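Accelerated cell death 11 (Arabidopsis thaliana, PDB 4NT1) transfers ceramide-1-phosphate and phytoceramide-1-phosphate selectively between membranes, using an all-helical glycolipid transfer protein fold. Local coordinates at residues I14-V25 with S182-Y193. Numbering follows the deposited sequence.
Sequences ISAAFKKLAIIV and SYVNSSAPLITY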
ATOM      1  N   ILE A  14      -2.336   1.765  11.926  1.00 18.77           N
ATOM      2  CA  ILE A  14      -1.787   2.116  10.622  1.00 18.51           C
ATOM      3  C   ILE A  14      -1.122   3.496  10.626  1.00 20.08           C
ATOM      4  O   ILE A  14       0.008   3.646  10.164  1.00 17.95           O
ATOM      5  CB  ILE A  14      -2.862   2.066   9.535  1.00 18.14           C
ATOM      6  CG1 ILE A  14      -3.206   0.608   9.222  1.00 17.62           C
ATOM      7  CG2 ILE A  14      -2.377   2.788   8.288  1.00 19.58           C
ATOM      8  CD1 ILE A  14      -4.491   0.451   8.382  1.00 22.51           C
ATOM      9  N   SER A  15      -1.808   4.510  11.146  1.00 20.01           N
ATOM     10  CA  SER A  15      -1.221   5.852  11.110  1.00 20.39           C
ATOM     11  C   SER A  15       0.045   5.940  11.973  1.00 23.35           C
ATOM     12  O   SER A  15       1.009   6.619  11.606  1.00 20.54           O
ATOM     13  CB  SER A  15      -2.246   6.932  11.501  1.00 19.38           C
ATOM     14  OG  SER A  15      -2.600   6.837  12.868  1.00 21.55           O
ATOM     15  N   ALA A  16       0.054   5.241  13.104  1.00 20.57           N
ATOM     16  CA  ALA A  16       1.217   5.262  13.989  1.00 21.35           C
ATOM     17  C   ALA A  16       2.423   4.604  13.321  1.00 20.28           C
ATOM     18  O   ALA A  16       3.538   5.119  13.396  1.00 18.84           O
ATOM     19  CB  ALA A  16       0.904   4.557  15.310  1.00 23.19           C
ATOM     20  N   ALA A  17       2.191   3.462  12.676  1.00 19.66           N
ATOM     21  CA  ALA A  17       3.281   2.719  12.056  1.00 18.99           C
ATOM     22  C   ALA A  17       3.889   3.518  10.911  1.00 18.08           C
ATOM     23  O   ALA A  17       5.113   3.570  10.750  1.00 19.11           O
ATOM     24  CB  ALA A  17       2.789   1.352  11.566  1.00 19.27           C
ATOM     25  N   PHE A  18       3.039   4.153  10.112  1.00 18.40           N
ATOM     26  CA  PHE A  18       3.548   4.893   8.965  1.00 19.53           C
ATOM     27  C   PHE A  18       4.181   6.233   9.326  1.00 20.23           C
ATOM     28  O   PHE A  18       5.118   6.674   8.667  1.00 18.84           O
ATOM     29  CB  PHE A  18       2.491   4.964   7.863  1.00 16.32           C
ATOM     30  CG  PHE A  18       2.380   3.668   7.112  1.00 19.29           C
ATOM     31  CD1 PHE A  18       3.165   3.436   5.986  1.00 17.20           C
ATOM     32  CD2 PHE A  18       1.558   2.652   7.576  1.00 19.89           C
ATOM     33  CE1 PHE A  18       3.110   2.209   5.319  1.00 19.29           C
ATOM     34  CE2 PHE A  18       1.490   1.431   6.914  1.00 20.88           C
ATOM     35  CZ  PHE A  18       2.264   1.210   5.782  1.00 18.34           C
ATOM     36  N   LYS A  19       3.684   6.855  10.390  1.00 21.35           N
ATOM     37  CA  LYS A  19       4.337   8.027  10.942  1.00 20.03           C
ATOM     38  C   LYS A  19       5.801   7.712  11.256  1.00 19.31           C
ATOM     39  O   LYS A  19       6.695   8.480  10.914  1.00 22.38           O
ATOM     40  CB  LYS A  19       3.598   8.506  12.198  1.00 24.14           C
ATOM     41  CG  LYS A  19       4.211   9.753  12.822  1.00 32.72           C
ATOM     42  CD  LYS A  19       3.422  10.233  14.034  1.00 39.58           C
ATOM     43  CE  LYS A  19       2.392  11.276  13.649  1.00 49.49           C
ATOM     44  NZ  LYS A  19       3.027  12.538  13.178  1.00 58.62           N
ATOM     45  N   LYS A  20       6.045   6.559  11.879  1.00 21.18           N
ATOM     46  CA  LYS A  20       7.407   6.155  12.230  1.00 21.80           C
ATOM     47  C   LYS A  20       8.294   5.969  11.000  1.00 19.12           C
ATOM     48  O   LYS A  20       9.457   6.365  11.004  1.00 17.45           O
ATOM     49  CB  LYS A  20       7.408   4.862  13.049  1.00 18.67           C
ATOM     50  CG  LYS A  20       6.861   5.022  14.457  1.00 20.43           C
ATOM     51  CD  LYS A  20       6.829   3.671  15.154  1.00 20.46           C
ATOM     52  CE  LYS A  20       6.204   3.782  16.536  1.00 25.55           C
ATOM     53  NZ  LYS A  20       4.738   4.039  16.451  1.00 27.25           N
ATOM     54  N   LEU A  21       7.745   5.355   9.954  1.00 20.35           N
ATOM     55  CA  LEU A  21       8.483   5.162   8.713  1.00 21.06           C
ATOM     56  C   LEU A  21       8.777   6.510   8.057  1.00 17.82           C
ATOM     57  O   LEU A  21       9.876   6.710   7.548  1.00 18.14           O
ATOM     58  CB  LEU A  21       7.727   4.220   7.762  1.00 17.91           C
ATOM     59  CG  LEU A  21       7.683   2.770   8.270  1.00 19.71           C
ATOM     60  CD1 LEU A  21       6.735   1.885   7.418  1.00 21.09           C
ATOM     61  CD2 LEU A  21       9.091   2.187   8.301  1.00 20.18           C
ATOM     62  N   ALA A  22       7.815   7.434   8.088  1.00 16.06           N
ATOM     63  CA  ALA A  22       8.039   8.769   7.504  1.00 19.33           C
ATOM     64  C   ALA A  22       9.161   9.505   8.244  1.00 21.04           C
ATOM     65  O   ALA A  22      10.023  10.144   7.635  1.00 18.07           O
ATOM     66  CB  ALA A  22       6.760   9.586   7.530  1.00 22.63           C
ATOM     67  N   ILE A  23       9.149   9.404   9.565  1.00 20.67           N
ATOM     68  CA  ILE A  23      10.224   9.980  10.381  1.00 21.64           C
ATOM     69  C   ILE A  23      11.593   9.433   9.986  1.00 20.63           C
ATOM     70  O   ILE A  23      12.559  10.190   9.873  1.00 22.91           O
ATOM     71  CB  ILE A  23       9.986   9.743  11.880  1.00 20.05           C
ATOM     72  CG1 ILE A  23       8.770  10.539  12.350  1.00 24.01           C
ATOM     73  CG2 ILE A  23      11.239  10.096  12.683  1.00 22.32           C
ATOM     74  CD1 ILE A  23       8.289  10.159  13.754  1.00 21.62           C
ATOM     75  N   ILE A  24      11.677   8.118   9.781  1.00 16.82           N
ATOM     76  CA  ILE A  24      12.919   7.487   9.348  1.00 18.58           C
ATOM     77  C   ILE A  24      13.369   7.981   7.968  1.00 21.13           C
ATOM     78  O   ILE A  24      14.535   8.332   7.777  1.00 22.79           O
ATOM     79  CB  ILE A  24      12.789   5.945   9.328  1.00 18.63           C
ATOM     80  CG1 ILE A  24      12.650   5.402  10.758  1.00 18.20           C
ATOM     81  CG2 ILE A  24      13.996   5.314   8.606  1.00 20.92           C
ATOM     82  CD1 ILE A  24      12.176   3.931  10.809  1.00 20.57           C
ATOM     83  N   VAL A  25      12.457   8.020   7.002  1.00 20.10           N
ATOM     84  CA  VAL A  25      12.862   8.436   5.662  0.62 19.70           C
ATOM     85  C   VAL A  25      13.238   9.907   5.623  1.00 20.41           C
ATOM     86  O   VAL A  25      13.980  10.330   4.744  1.00 22.64           O
ATOM     87  CB  VAL A  25      11.801   8.151   4.573  0.62 21.59           C
ATOM     88  CG1 VAL A  25      11.529   6.650   4.462  0.62 18.98           C
ATOM     89  CG2 VAL A  25      10.538   8.943   4.828  0.62 20.11           C
ATOM     90  N   SER A 182      -3.469  11.353   8.081  1.00 18.31           N
ATOM     91  CA  SER A 182      -2.155  11.075   8.638  1.00 19.24           C
ATOM     92  C   SER A 182      -1.440  10.046   7.772  1.00 21.61           C
ATOM     93  O   SER A 182      -0.281  10.240   7.397  1.00 18.66           O
ATOM     94  CB  SER A 182      -2.254  10.543  10.062  1.00 23.25           C
ATOM     95  OG  SER A 182      -0.951  10.363  10.604  1.00 22.18           O
ATOM     96  N   TYR A 183      -2.140   8.957   7.449  1.00 19.54           N
ATOM     97  CA  TYR A 183      -1.566   7.941   6.562  1.00 18.05           C
ATOM     98  C   TYR A 183      -1.160   8.549   5.228  1.00 21.90           C
ATOM     99  O   TYR A 183      -0.103   8.218   4.672  1.00 18.46           O
ATOM    100  CB  TYR A 183      -2.532   6.779   6.307  1.00 17.19           C
ATOM    101  CG  TYR A 183      -1.965   5.825   5.275  1.00 17.02           C
ATOM    102  CD1 TYR A 183      -1.029   4.858   5.641  1.00 20.21           C
ATOM    103  CD2 TYR A 183      -2.312   5.927   3.936  1.00 17.82           C
ATOM    104  CE1 TYR A 183      -0.479   4.002   4.699  1.00 19.52           C
ATOM    105  CE2 TYR A 183      -1.775   5.071   2.992  1.00 18.73           C
ATOM    106  CZ  TYR A 183      -0.854   4.113   3.380  1.00 20.78           C
ATOM    107  OH  TYR A 183      -0.315   3.255   2.439  1.00 19.48           O
ATOM    108  N   VAL A 184      -2.009   9.426   4.699  1.00 19.22           N
ATOM    109  CA  VAL A 184      -1.699  10.065   3.430  1.00 20.03           C
ATOM    110  C   VAL A 184      -0.410  10.870   3.545  1.00 22.76           C
ATOM    111  O   VAL A 184       0.459  10.789   2.670  1.00 23.46           O
ATOM    112  CB  VAL A 184      -2.835  10.970   2.941  1.00 20.41           C
ATOM    113  CG1 VAL A 184      -2.338  11.850   1.797  1.00 23.35           C
ATOM    114  CG2 VAL A 184      -4.026  10.123   2.512  1.00 21.15           C
ATOM    115  N   ASN A 185      -0.281  11.635   4.626  1.00 18.98           N
ATOM    116  CA  ASN A 185       0.909  12.474   4.827  1.00 23.27           C
ATOM    117  C   ASN A 185       2.191  11.693   5.081  1.00 24.32           C
ATOM    118  O   ASN A 185       3.276  12.130   4.695  1.00 21.08           O
ATOM    119  CB  ASN A 185       0.690  13.458   5.972  1.00 23.33           C
ATOM    120  CG  ASN A 185      -0.377  14.473   5.650  1.00 25.71           C
ATOM    121  OD1 ASN A 185      -0.692  14.695   4.484  1.00 25.86           O
ATOM    122  ND2 ASN A 185      -0.930  15.100   6.676  1.00 32.22           N
ATOM    123  N   SER A 186       2.070  10.554   5.749  1.00 21.63           N
ATOM    124  CA  SER A 186       3.244   9.746   6.060  1.00 18.09           C
ATOM    125  C   SER A 186       3.648   8.870   4.879  1.00 21.93           C
ATOM    126  O   SER A 186       4.837   8.730   4.566  1.00 20.78           O
ATOM    127  CB  SER A 186       2.985   8.872   7.287  1.00 18.86           C
ATOM    128  OG  SER A 186       2.862   9.669   8.453  1.00 22.25           O
ATOM    129  N   SER A 187       2.655   8.296   4.210  1.00 19.66           N
ATOM    130  CA  SER A 187       2.931   7.351   3.135  1.00 18.31           C
ATOM    131  C   SER A 187       3.516   8.038   1.911  1.00 23.58           C
ATOM    132  O   SER A 187       4.298   7.437   1.168  1.00 22.48           O
ATOM    133  CB  SER A 187       1.678   6.541   2.762  1.00 19.64           C
ATOM    134  OG  SER A 187       0.691   7.357   2.155  1.00 21.58           O
ATOM    135  N   ALA A 188       3.163   9.300   1.697  1.00 21.72           N
ATOM    136  CA  ALA A 188       3.629   9.975   0.486  1.00 20.22           C
ATOM    137  C   ALA A 188       5.155  10.019   0.389  1.00 19.63           C
ATOM    138  O   ALA A 188       5.714   9.581  -0.613  1.00 19.51           O
ATOM    139  CB  ALA A 188       3.009  11.372   0.338  1.00 22.75           C
ATOM    140  N   PRO A 189       5.842  10.524   1.432  1.00 22.66           N
ATOM    141  CA  PRO A 189       7.310  10.530   1.368  1.00 18.67           C
ATOM    142  C   PRO A 189       7.914   9.123   1.339  1.00 19.08           C
ATOM    143  O   PRO A 189       8.966   8.932   0.735  1.00 18.29           O
ATOM    144  CB  PRO A 189       7.731  11.252   2.663  1.00 21.88           C
ATOM    145  CG  PRO A 189       6.527  11.226   3.542  1.00 22.56           C
ATOM    146  CD  PRO A 189       5.330  11.185   2.647  1.00 22.25           C
ATOM    147  N   LEU A 190       7.270   8.165   2.004  1.00 19.30           N
ATOM    148  CA  LEU A 190       7.730   6.776   1.982  1.00 19.90           C
ATOM    149  C   LEU A 190       7.674   6.183   0.573  1.00 18.52           C
ATOM    150  O   LEU A 190       8.626   5.533   0.103  1.00 19.23           O
ATOM    151  CB  LEU A 190       6.878   5.933   2.947  1.00 20.44           C
ATOM    152  CG  LEU A 190       7.153   4.429   2.913  1.00 19.26           C
ATOM    153  CD1 LEU A 190       8.588   4.177   3.317  1.00 16.54           C
ATOM    154  CD2 LEU A 190       6.157   3.685   3.821  1.00 18.67           C
ATOM    155  N   ILE A 191       6.552   6.410  -0.098  1.00 21.02           N
ATOM    156  CA  ILE A 191       6.356   5.919  -1.453  1.00 20.05           C
ATOM    157  C   ILE A 191       7.366   6.557  -2.407  1.00 22.27           C
ATOM    158  O   ILE A 191       7.914   5.890  -3.277  1.00 21.37           O
ATOM    159  CB  ILE A 191       4.915   6.169  -1.916  1.00 20.11           C
ATOM    160  CG1 ILE A 191       3.975   5.193  -1.204  1.00 22.63           C
ATOM    161  CG2 ILE A 191       4.792   6.051  -3.446  1.00 23.58           C
ATOM    162  CD1 ILE A 191       2.540   5.662  -1.137  1.00 20.94           C
ATOM    163  N   THR A 192       7.616   7.849  -2.238  1.00 21.84           N
ATOM    164  CA  THR A 192       8.619   8.548  -3.050  1.00 17.30           C
ATOM    165  C   THR A 192      10.011   7.987  -2.759  1.00 22.06           C
ATOM    166  O   THR A 192      10.817   7.780  -3.665  1.00 21.52           O
ATOM    167  CB  THR A 192       8.623  10.061  -2.727  1.00 26.36           C
ATOM    168  OG1 THR A 192       7.364  10.636  -3.109  1.00 27.17           O
ATOM    169  CG2 THR A 192       9.730  10.769  -3.477  1.00 25.95           C
ATOM    170  N   TYR A 193      10.293   7.762  -1.479  1.00 18.97           N
ATOM    171  CA  TYR A 193      11.549   7.139  -1.072  1.00 20.02           C
ATOM    172  C   TYR A 193      11.701   5.781  -1.762  1.00 20.39           C
ATOM    173  O   TYR A 193      12.770   5.452  -2.268  1.00 19.67           O
ATOM    174  CB  TYR A 193      11.612   6.980   0.456  1.00 19.78           C
ATOM    175  CG  TYR A 193      12.803   6.175   0.930  1.00 21.11           C
ATOM    176  CD1 TYR A 193      14.027   6.784   1.177  1.00 23.28           C
ATOM    177  CD2 TYR A 193      12.708   4.802   1.109  1.00 20.36           C
ATOM    178  CE1 TYR A 193      15.124   6.046   1.595  1.00 25.62           C
ATOM    179  CE2 TYR A 193      13.801   4.052   1.529  1.00 22.78           C
ATOM    180  CZ  TYR A 193      15.002   4.681   1.768  1.00 26.19           C
ATOM    181  OH  TYR A 193      16.085   3.945   2.180  1.00 29.62           O
TER
HETATM  182  O   HOH W   1       0.677   8.374   9.578  1.00 21.28           O
HETATM  183  O   HOH W   2       0.378  12.686  11.157  1.00 36.92           O
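The edge of the Tyr-183 ring is set against the face of Phe-18 in a T-shaped stack, the planes at 77° and Tyr-183 CE1 3.6 Å above the phenylalanine plane, over its centre; the flat face of Phe-18 suits it to receive that edge. With chi1 at 174°, the tyrosine CG lies anti to the backbone N, and the ring leans across to helix 14-25 although its CB does not head that way. Ile-14 packs obliquely on the same ring, its CG2 3.6 Å from Tyr-183 CD1. Tyrosine suits this place because its ring packs against apolar neighbours while the buried hydroxyl is satisfied by a hydrogen bond to Leu-109 O on helix 98-121. Leu-190 crosses Phe-18 at about a right angle, and its branched end serves two neighbours: CD2 reaches the rim of the ring, 3.7 Å from Phe-18 CD1, while Leu-190 CD1 touches Val-25 CG1.

Both segments belong to the all-helical GLTP fold and run in broadly the same sense, their axes 39° apart. Small residues let the backbones draw near: Ser-186 CB sits 3.4 Å from Phe-18 O, and Ala-22 CB rests on Ser-186 O. No direct hydrogen bond joins the segments; instead a water donates to Ser-15 O and also hydrogen-bonds to Ser-182 OG and Ser-186 OG, each at 2.8 Å. Serine is compact and polar enough to hold this bridge. Ser-15 OG turns elsewhere, to His-179 ND1 and Arg-12 O.

Beyond the bend at Pro-189, whose nitrogen has no hydrogen to give the preceding turn, beta-branched Val-25 holds a methyl close to its backbone. In the conformer described, one of two, CG1 makes a CH-pi contact over one face of Tyr-193, 4.1 Å from the ring centroid.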